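Local structure of putative type VI secretion protein (Escherichia coli, 6SKI) at residues I39-D44 with D162-R167; A417-R422 with D456-Q461. The protein probably hydrolyses membrane phospholipids as a toxic effector that is carried to target cells by the VgrG spike of the type VI secretion system. All blocks are in the same frame, centred on the assembly; numbering follows the deposited sequence.

Interaction 1: I39-D44 with D162-R167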
ATOM      1  N   ILE A  39     -15.834  -9.109  -1.437  1.00 43.08           N
ATOM      2  CA  ILE A  39     -14.942  -8.482  -2.399  1.00 43.08           C
ATOM      3  C   ILE A  39     -13.625  -8.211  -1.696  1.00 43.08           C
ATOM      4  O   ILE A  39     -13.574  -7.442  -0.728  1.00 43.08           O
ATOM      5  CB  ILE A  39     -15.543  -7.196  -2.983  1.00 43.08           C
ATOM      6  CG1 ILE A  39     -17.000  -7.430  -3.381  1.00 43.08           C
ATOM      7  CG2 ILE A  39     -14.727  -6.727  -4.170  1.00 43.08           C
ATOM      8  CD1 ILE A  39     -17.662  -6.232  -4.009  1.00 43.08           C
ATOM      9  N   GLY A  40     -12.564  -8.847  -2.174  1.00 42.27           N
ATOM     10  CA  GLY A  40     -11.251  -8.639  -1.609  1.00 42.27           C
ATOM     11  C   GLY A  40     -10.605  -7.405  -2.185  1.00 42.27           C
ATOM     12  O   GLY A  40     -10.274  -7.367  -3.371  1.00 42.27           O
ATOM     13  N   ILE A  41     -10.423  -6.387  -1.355  1.00 41.24           N
ATOM     14  CA  ILE A  41      -9.858  -5.115  -1.781  1.00 41.24           C
ATOM     15  C   ILE A  41      -8.391  -5.124  -1.397  1.00 41.24           C
ATOM     16  O   ILE A  41      -8.049  -5.296  -0.222  1.00 41.24           O
ATOM     17  CB  ILE A  41     -10.592  -3.925  -1.149  1.00 41.24           C
ATOM     18  CG1 ILE A  41     -12.088  -4.209  -1.077  1.00 41.24           C
ATOM     19  CG2 ILE A  41     -10.365  -2.682  -1.967  1.00 41.24           C
ATOM     20  CD1 ILE A  41     -12.785  -4.076  -2.401  1.00 41.24           C
ATOM     21  N   PHE A  42      -7.523  -4.953  -2.388  1.00 40.72           N
ATOM     22  CA  PHE A  42      -6.085  -5.090  -2.201  1.00 40.72           C
ATOM     23  C   PHE A  42      -5.431  -3.784  -2.618  1.00 40.72           C
ATOM     24  O   PHE A  42      -5.267  -3.521  -3.813  1.00 40.72           O
ATOM     25  CB  PHE A  42      -5.545  -6.267  -3.008  1.00 40.72           C
ATOM     26  CG  PHE A  42      -5.970  -7.601  -2.480  1.00 40.72           C
ATOM     27  CD1 PHE A  42      -7.043  -8.266  -3.036  1.00 40.72           C
ATOM     28  CD2 PHE A  42      -5.291  -8.198  -1.437  1.00 40.72           C
ATOM     29  CE1 PHE A  42      -7.438  -9.485  -2.552  1.00 40.72           C
ATOM     30  CE2 PHE A  42      -5.684  -9.422  -0.956  1.00 40.72           C
ATOM     31  CZ  PHE A  42      -6.757 -10.062  -1.513  1.00 40.72           C
ATOM     32  N   PHE A  43      -5.052  -2.980  -1.634  1.00 42.05           N
ATOM     33  CA  PHE A  43      -4.423  -1.686  -1.854  1.00 42.05           C
ATOM     34  C   PHE A  43      -2.922  -1.890  -1.735  1.00 42.05           C
ATOM     35  O   PHE A  43      -2.410  -2.132  -0.641  1.00 42.05           O
ATOM     36  CB  PHE A  43      -4.887  -0.661  -0.827  1.00 42.05           C
ATOM     37  CG  PHE A  43      -6.289  -0.185  -1.004  1.00 42.05           C
ATOM     38  CD1 PHE A  43      -6.582   0.841  -1.876  1.00 42.05           C
ATOM     39  CD2 PHE A  43      -7.305  -0.717  -0.242  1.00 42.05           C
ATOM     40  CE1 PHE A  43      -7.865   1.295  -2.012  1.00 42.05           C
ATOM     41  CE2 PHE A  43      -8.586  -0.263  -0.373  1.00 42.05           C
ATOM     42  CZ  PHE A  43      -8.868   0.743  -1.259  1.00 42.05           C
ATOM     43  N   ASP A  44      -2.212  -1.778  -2.842  1.00 46.93           N
ATOM     44  CA  ASP A  44      -0.785  -2.030  -2.788  1.00 46.93           C
ATOM     45  C   ASP A  44      -0.029  -0.753  -2.444  1.00 46.93           C
ATOM     46  O   ASP A  44      -0.560   0.356  -2.505  1.00 46.93           O
ATOM     47  CB  ASP A  44      -0.299  -2.596  -4.119  1.00 46.93           C
ATOM     48  CG  ASP A  44       0.920  -3.471  -3.967  1.00 46.93           C
ATOM     49  OD1 ASP A  44       1.539  -3.449  -2.886  1.00 46.93           O
ATOM     50  OD2 ASP A  44       1.260  -4.184  -4.930  1.00 46.93           O
ATOM     51  N   ASP A 162     -11.203   5.996  -4.284  1.00 51.91           N
ATOM     52  CA  ASP A 162     -12.115   6.212  -5.407  1.00 51.91           C
ATOM     53  C   ASP A 162     -11.829   5.242  -6.551  1.00 51.91           C
ATOM     54  O   ASP A 162     -12.754   4.647  -7.133  1.00 51.91           O
ATOM     55  CB  ASP A 162     -11.994   7.652  -5.899  1.00 51.91           C
ATOM     56  CG  ASP A 162     -12.609   8.648  -4.942  1.00 51.91           C
ATOM     57  OD1 ASP A 162     -12.651   8.361  -3.729  1.00 51.91           O
ATOM     58  OD2 ASP A 162     -13.045   9.725  -5.401  1.00 51.91           O
ATOM     59  N   GLU A 163     -10.548   5.066  -6.877  1.00 52.03           N
ATOM     60  CA  GLU A 163     -10.161   4.048  -7.844  1.00 52.03           C
ATOM     61  C   GLU A 163     -10.612   2.671  -7.389  1.00 52.03           C
ATOM     62  O   GLU A 163     -10.976   1.829  -8.214  1.00 52.03           O
ATOM     63  CB  GLU A 163      -8.645   4.080  -8.053  1.00 52.03           C
ATOM     64  CG  GLU A 163      -8.057   2.787  -8.592  1.00 52.03           C
ATOM     65  CD  GLU A 163      -6.628   2.945  -9.064  1.00 52.03           C
ATOM     66  OE1 GLU A 163      -5.979   1.916  -9.352  1.00 52.03           O
ATOM     67  OE2 GLU A 163      -6.151   4.096  -9.148  1.00 52.03           O
ATOM     68  N   ALA A 164     -10.621   2.436  -6.078  1.00 49.61           N
ATOM     69  CA  ALA A 164     -11.116   1.175  -5.548  1.00 49.61           C
ATOM     70  C   ALA A 164     -12.604   1.020  -5.803  1.00 49.61           C
ATOM     71  O   ALA A 164     -13.076  -0.086  -6.059  1.00 49.61           O
ATOM     72  CB  ALA A 164     -10.819   1.076  -4.055  1.00 49.61           C
ATOM     73  N   MET A 165     -13.363   2.111  -5.715  1.00 51.37           N
ATOM     74  CA  MET A 165     -14.786   2.022  -6.048  1.00 51.37           C
ATOM     75  C   MET A 165     -14.989   1.653  -7.513  1.00 51.37           C
ATOM     76  O   MET A 165     -15.816   0.788  -7.840  1.00 51.37           O
ATOM     77  CB  MET A 165     -15.503   3.333  -5.735  1.00 51.37           C
ATOM     78  CG  MET A 165     -15.072   3.983  -4.454  1.00 51.37           C
ATOM     79  SD  MET A 165     -16.044   3.419  -3.059  1.00 51.37           S
ATOM     80  CE  MET A 165     -14.948   3.822  -1.704  1.00 51.37           C
ATOM     81  N   GLU A 166     -14.240   2.294  -8.412  1.00 52.50           N
ATOM     82  CA  GLU A 166     -14.371   1.942  -9.828  1.00 52.50           C
ATOM     83  C   GLU A 166     -13.954   0.495 -10.083  1.00 52.50           C
ATOM     84  O   GLU A 166     -14.587  -0.223 -10.871  1.00 52.50           O
ATOM     85  CB  GLU A 166     -13.563   2.898 -10.704  1.00 52.50           C
ATOM     86  CG  GLU A 166     -14.109   4.317 -10.745  1.00 52.50           C
ATOM     87  CD  GLU A 166     -13.242   5.315 -10.010  1.00 52.50           C
ATOM     88  OE1 GLU A 166     -13.791   6.088  -9.197  1.00 52.50           O
ATOM     89  OE2 GLU A 166     -12.018   5.338 -10.255  1.00 52.50           O
ATOM     90  N   ARG A 167     -12.900   0.042  -9.410  1.00 51.49           N
ATOM     91  CA  ARG A 167     -12.446  -1.331  -9.581  1.00 51.49           C
ATOM     92  C   ARG A 167     -13.423  -2.326  -8.959  1.00 51.49           C
ATOM     93  O   ARG A 167     -13.549  -3.458  -9.438  1.00 51.49           O
ATOM     94  CB  ARG A 167     -11.047  -1.475  -8.993  1.00 51.49           C
ATOM     95  CG  ARG A 167      -9.957  -0.824  -9.811  1.00 51.49           C
ATOM     96  CD  ARG A 167      -9.300  -1.832 -10.734  1.00 51.49           C
ATOM     97  NE  ARG A 167      -8.567  -1.184 -11.815  1.00 51.49           N
ATOM     98  CZ  ARG A 167      -7.256  -0.971 -11.805  1.00 51.49           C
ATOM     99  NH1 ARG A 167      -6.526  -1.358 -10.768  1.00 51.49           N
ATOM    100  NH2 ARG A 167      -6.672  -0.372 -12.834  1.00 51.49           N
TER
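Phe43 and Ile41 of the strand meet one methyl of the helix, CB of Ala164. The contact across the segments is wholly apolar. The closest approach is 3.4 Å, from Phe43 CZ to Ala164 CB. Phe43 CE1 lies 3.6 Å from Ala164 CB. The methyl therefore sits by the far end of the ring and comes at it obliquely. Phe43 has CG beside its backbone N and anti to its carbonyl carbon (chi1 -72°), and this carries the ring tip to the helix. Ile41 adds a looser touch, CG2 to Ala164 CB at 4.3 Å. No hydrogen bond crosses the contact, and all three residues are buried.

Polar interactions lie around this apolar patch. Asp162 forms a salt bridge with Arg209, and Arg167 NH1 is hydrogen-bonded to Tyr127 O. The backbone of Ile39 and Gly40 bonds to strands 184-195 and 121-128, so strand 22-43 is interior to the sheet here.

Ile41 and Phe43 face helices 156-178 and 198-211, whereas Phe42 packs against helix 101-108. Helices on both faces of a largely parallel sheet are characteristic of the alpha/beta-hydrolase fold, the fold family to which the Tle1-like catalytic domain belongs.

Interaction 2: A417-R422 with D456-Q461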
ATOM      1  N   ALA A 417       9.621 -11.429   4.168  1.00 43.72           N
ATOM      2  CA  ALA A 417       8.302 -10.996   3.756  1.00 43.72           C
ATOM      3  C   ALA A 417       7.398 -12.170   3.435  1.00 43.72           C
ATOM      4  O   ALA A 417       6.178 -12.026   3.510  1.00 43.72           O
ATOM      5  CB  ALA A 417       8.402 -10.071   2.542  1.00 43.72           C
ATOM      6  N   ASN A 418       7.966 -13.343   3.160  1.00 45.08           N
ATOM      7  CA  ASN A 418       7.151 -14.546   3.047  1.00 45.08           C
ATOM      8  C   ASN A 418       6.638 -14.981   4.413  1.00 45.08           C
ATOM      9  O   ASN A 418       5.502 -15.448   4.541  1.00 45.08           O
ATOM     10  CB  ASN A 418       7.960 -15.658   2.392  1.00 45.08           C
ATOM     11  CG  ASN A 418       8.357 -15.326   0.974  1.00 45.08           C
ATOM     12  OD1 ASN A 418       7.693 -14.541   0.302  1.00 45.08           O
ATOM     13  ND2 ASN A 418       9.450 -15.915   0.513  1.00 45.08           N
ATOM     14  N   VAL A 419       7.458 -14.815   5.451  1.00 44.48           N
ATOM     15  CA  VAL A 419       7.001 -15.080   6.810  1.00 44.48           C
ATOM     16  C   VAL A 419       5.886 -14.118   7.188  1.00 44.48           C
ATOM     17  O   VAL A 419       4.864 -14.517   7.759  1.00 44.48           O
ATOM     18  CB  VAL A 419       8.182 -14.988   7.793  1.00 44.48           C
ATOM     19  CG1 VAL A 419       7.711 -15.203   9.216  1.00 44.48           C
ATOM     20  CG2 VAL A 419       9.261 -15.983   7.424  1.00 44.48           C
ATOM     21  N   CYS A 420       6.060 -12.834   6.868  1.00 43.81           N
ATOM     22  CA  CYS A 420       5.007 -11.866   7.159  1.00 43.81           C
ATOM     23  C   CYS A 420       3.743 -12.162   6.362  1.00 43.81           C
ATOM     24  O   CYS A 420       2.627 -11.987   6.868  1.00 43.81           O
ATOM     25  CB  CYS A 420       5.518 -10.460   6.868  1.00 43.81           C
ATOM     26  SG  CYS A 420       6.909  -9.999   7.909  1.00 43.81           S
ATOM     27  N   LEU A 421       3.907 -12.633   5.125  1.00 43.33           N
ATOM     28  CA  LEU A 421       2.782 -13.091   4.325  1.00 43.33           C
ATOM     29  C   LEU A 421       2.038 -14.217   5.018  1.00 43.33           C
ATOM     30  O   LEU A 421       0.807 -14.230   5.054  1.00 43.33           O
ATOM     31  CB  LEU A 421       3.282 -13.559   2.963  1.00 43.33           C
ATOM     32  CG  LEU A 421       2.219 -13.931   1.940  1.00 43.33           C
ATOM     33  CD1 LEU A 421       1.336 -12.746   1.623  1.00 43.33           C
ATOM     34  CD2 LEU A 421       2.882 -14.464   0.705  1.00 43.33           C
ATOM     35  N   ARG A 422       2.772 -15.191   5.550  1.00 45.28           N
ATOM     36  CA  ARG A 422       2.127 -16.327   6.197  1.00 45.28           C
ATOM     37  C   ARG A 422       1.414 -15.906   7.474  1.00 45.28           C
ATOM     38  O   ARG A 422       0.354 -16.445   7.809  1.00 45.28           O
ATOM     39  CB  ARG A 422       3.153 -17.422   6.468  1.00 45.28           C
ATOM     40  CG  ARG A 422       3.563 -18.126   5.202  1.00 45.28           C
ATOM     41  CD  ARG A 422       4.893 -18.811   5.317  1.00 45.28           C
ATOM     42  NE  ARG A 422       5.447 -19.067   3.993  1.00 45.28           N
ATOM     43  CZ  ARG A 422       5.323 -20.218   3.347  1.00 45.28           C
ATOM     44  NH1 ARG A 422       4.657 -21.221   3.899  1.00 45.28           N
ATOM     45  NH2 ARG A 422       5.856 -20.364   2.147  1.00 45.28           N
ATOM     46  N   ASP A 456       6.966 -20.403  11.964  1.00 51.64           N
ATOM     47  CA  ASP A 456       5.979 -20.959  12.876  1.00 51.64           C
ATOM     48  C   ASP A 456       5.869 -20.099  14.121  1.00 51.64           C
ATOM     49  O   ASP A 456       4.769 -19.676  14.498  1.00 51.64           O
ATOM     50  CB  ASP A 456       6.359 -22.390  13.243  1.00 51.64           C
ATOM     51  CG  ASP A 456       6.137 -23.359  12.107  1.00 51.64           C
ATOM     52  OD1 ASP A 456       5.697 -22.916  11.027  1.00 51.64           O
ATOM     53  OD2 ASP A 456       6.409 -24.563  12.290  1.00 51.64           O
ATOM     54  N   LYS A 457       7.013 -19.746  14.714  1.00 51.23           N
ATOM     55  CA  LYS A 457       6.982 -18.907  15.901  1.00 51.23           C
ATOM     56  C   LYS A 457       6.291 -17.591  15.600  1.00 51.23           C
ATOM     57  O   LYS A 457       5.392 -17.171  16.339  1.00 51.23           O
ATOM     58  CB  LYS A 457       8.398 -18.672  16.422  1.00 51.23           C
ATOM     59  CG  LYS A 457       8.447 -17.840  17.688  1.00 51.23           C
ATOM     60  CD  LYS A 457       9.706 -18.116  18.480  1.00 51.23           C
ATOM     61  CE  LYS A 457       9.838 -17.152  19.641  1.00 51.23           C
ATOM     62  NZ  LYS A 457      11.188 -17.216  20.256  1.00 51.23           N
ATOM     63  N   ALA A 458       6.633 -16.972  14.468  1.00 49.18           N
ATOM     64  CA  ALA A 458       5.979 -15.727  14.099  1.00 49.18           C
ATOM     65  C   ALA A 458       4.481 -15.929  13.970  1.00 49.18           C
ATOM     66  O   ALA A 458       3.695 -15.143  14.512  1.00 49.18           O
ATOM     67  CB  ALA A 458       6.565 -15.188  12.795  1.00 49.18           C
ATOM     68  N   ILE A 459       4.066 -17.019  13.322  1.00 48.96           N
ATOM     69  CA  ILE A 459       2.639 -17.292  13.204  1.00 48.96           C
ATOM     70  C   ILE A 459       2.029 -17.431  14.587  1.00 48.96           C
ATOM     71  O   ILE A 459       0.991 -16.828  14.887  1.00 48.96           O
ATOM     72  CB  ILE A 459       2.396 -18.541  12.338  1.00 48.96           C
ATOM     73  CG1 ILE A 459       2.570 -18.201  10.859  1.00 48.96           C
ATOM     74  CG2 ILE A 459       1.014 -19.103  12.589  1.00 48.96           C
ATOM     75  CD1 ILE A 459       3.013 -19.361  10.013  1.00 48.96           C
ATOM     76  N   ALA A 460       2.712 -18.153  15.480  1.00 49.01           N
ATOM     77  CA  ALA A 460       2.201 -18.284  16.836  1.00 49.01           C
ATOM     78  C   ALA A 460       2.098 -16.921  17.494  1.00 49.01           C
ATOM     79  O   ALA A 460       1.087 -16.611  18.139  1.00 49.01           O
ATOM     80  CB  ALA A 460       3.095 -19.215  17.650  1.00 49.01           C
ATOM     81  N   GLN A 461       3.100 -16.066  17.277  1.00 50.48           N
ATOM     82  CA  GLN A 461       3.046 -14.727  17.842  1.00 50.48           C
ATOM     83  C   GLN A 461       1.807 -13.997  17.361  1.00 50.48           C
ATOM     84  O   GLN A 461       1.106 -13.361  18.159  1.00 50.48           O
ATOM     85  CB  GLN A 461       4.309 -13.953  17.481  1.00 50.48           C
ATOM     86  CG  GLN A 461       5.532 -14.411  18.237  1.00 50.48           C
ATOM     87  CD  GLN A 461       6.768 -13.656  17.836  1.00 50.48           C
ATOM     88  OE1 GLN A 461       6.705 -12.720  17.046  1.00 50.48           O
ATOM     89  NE2 GLN A 461       7.906 -14.060  18.377  1.00 50.48           N
TER
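The CA atoms of Val419 and Ala458 lie 7.4 Å apart, and the CA atoms of Arg422 and Ile459 lie 7.1 Å apart. Both segments are helical, and the two helices cross at a steep angle rather than lying side by side. This is a helix-helix packing contact outside the central sheet of the hydrolase fold, between helices 416-431 and 452-466. Each segment keeps its own i to i+4 backbone bonds, such as Arg422 N to Asn418 O, and none crosses between them.

The side chains meet in two pairs, and the closest atoms of each are carbons. Ala458 points its methyl at the other helix. Val419 has CG1 anti to its backbone N (chi1 178°), and this branch reaches that methyl. Val423, one turn on from Val419, also touches Ala458 and Ile459.

The second pair lies nearer the solvent. Arg422 uses only the root of its side chain here. Its chain runs on extended from CG to NE, and its end leads away from helix 452-466. Beyond the contact, Lys457 NZ of helix 452-466 forms a salt bridge with Glu478. Val419 CG1 lies 3.8 Å from Ala458 CB, and Ile459 CD1 ends 4.0 Å from Arg422 CB.

How the interactions relate
Interaction 1 comes first along the chain. It closes a loop of 117 residues, 45 of them helical and 8 in strands, and sets helix 156-178 against strand 22-43. Interaction 2 opens later and closes a shorter loop of 33 residues between two helices. The two are in series, so they neither nest nor cross. Their centres are 26 Å apart and their nearest atoms about 8 Å apart, without touching. Helix 101-108 links them indirectly: Phe42 of 39-44 and Leu421 of 417-422 both pack on its Leu105. Interaction 1 thus joins the sheet to a helix on one face, while interaction 2 joins two helices that also touch strand 303-306 of the same sheet.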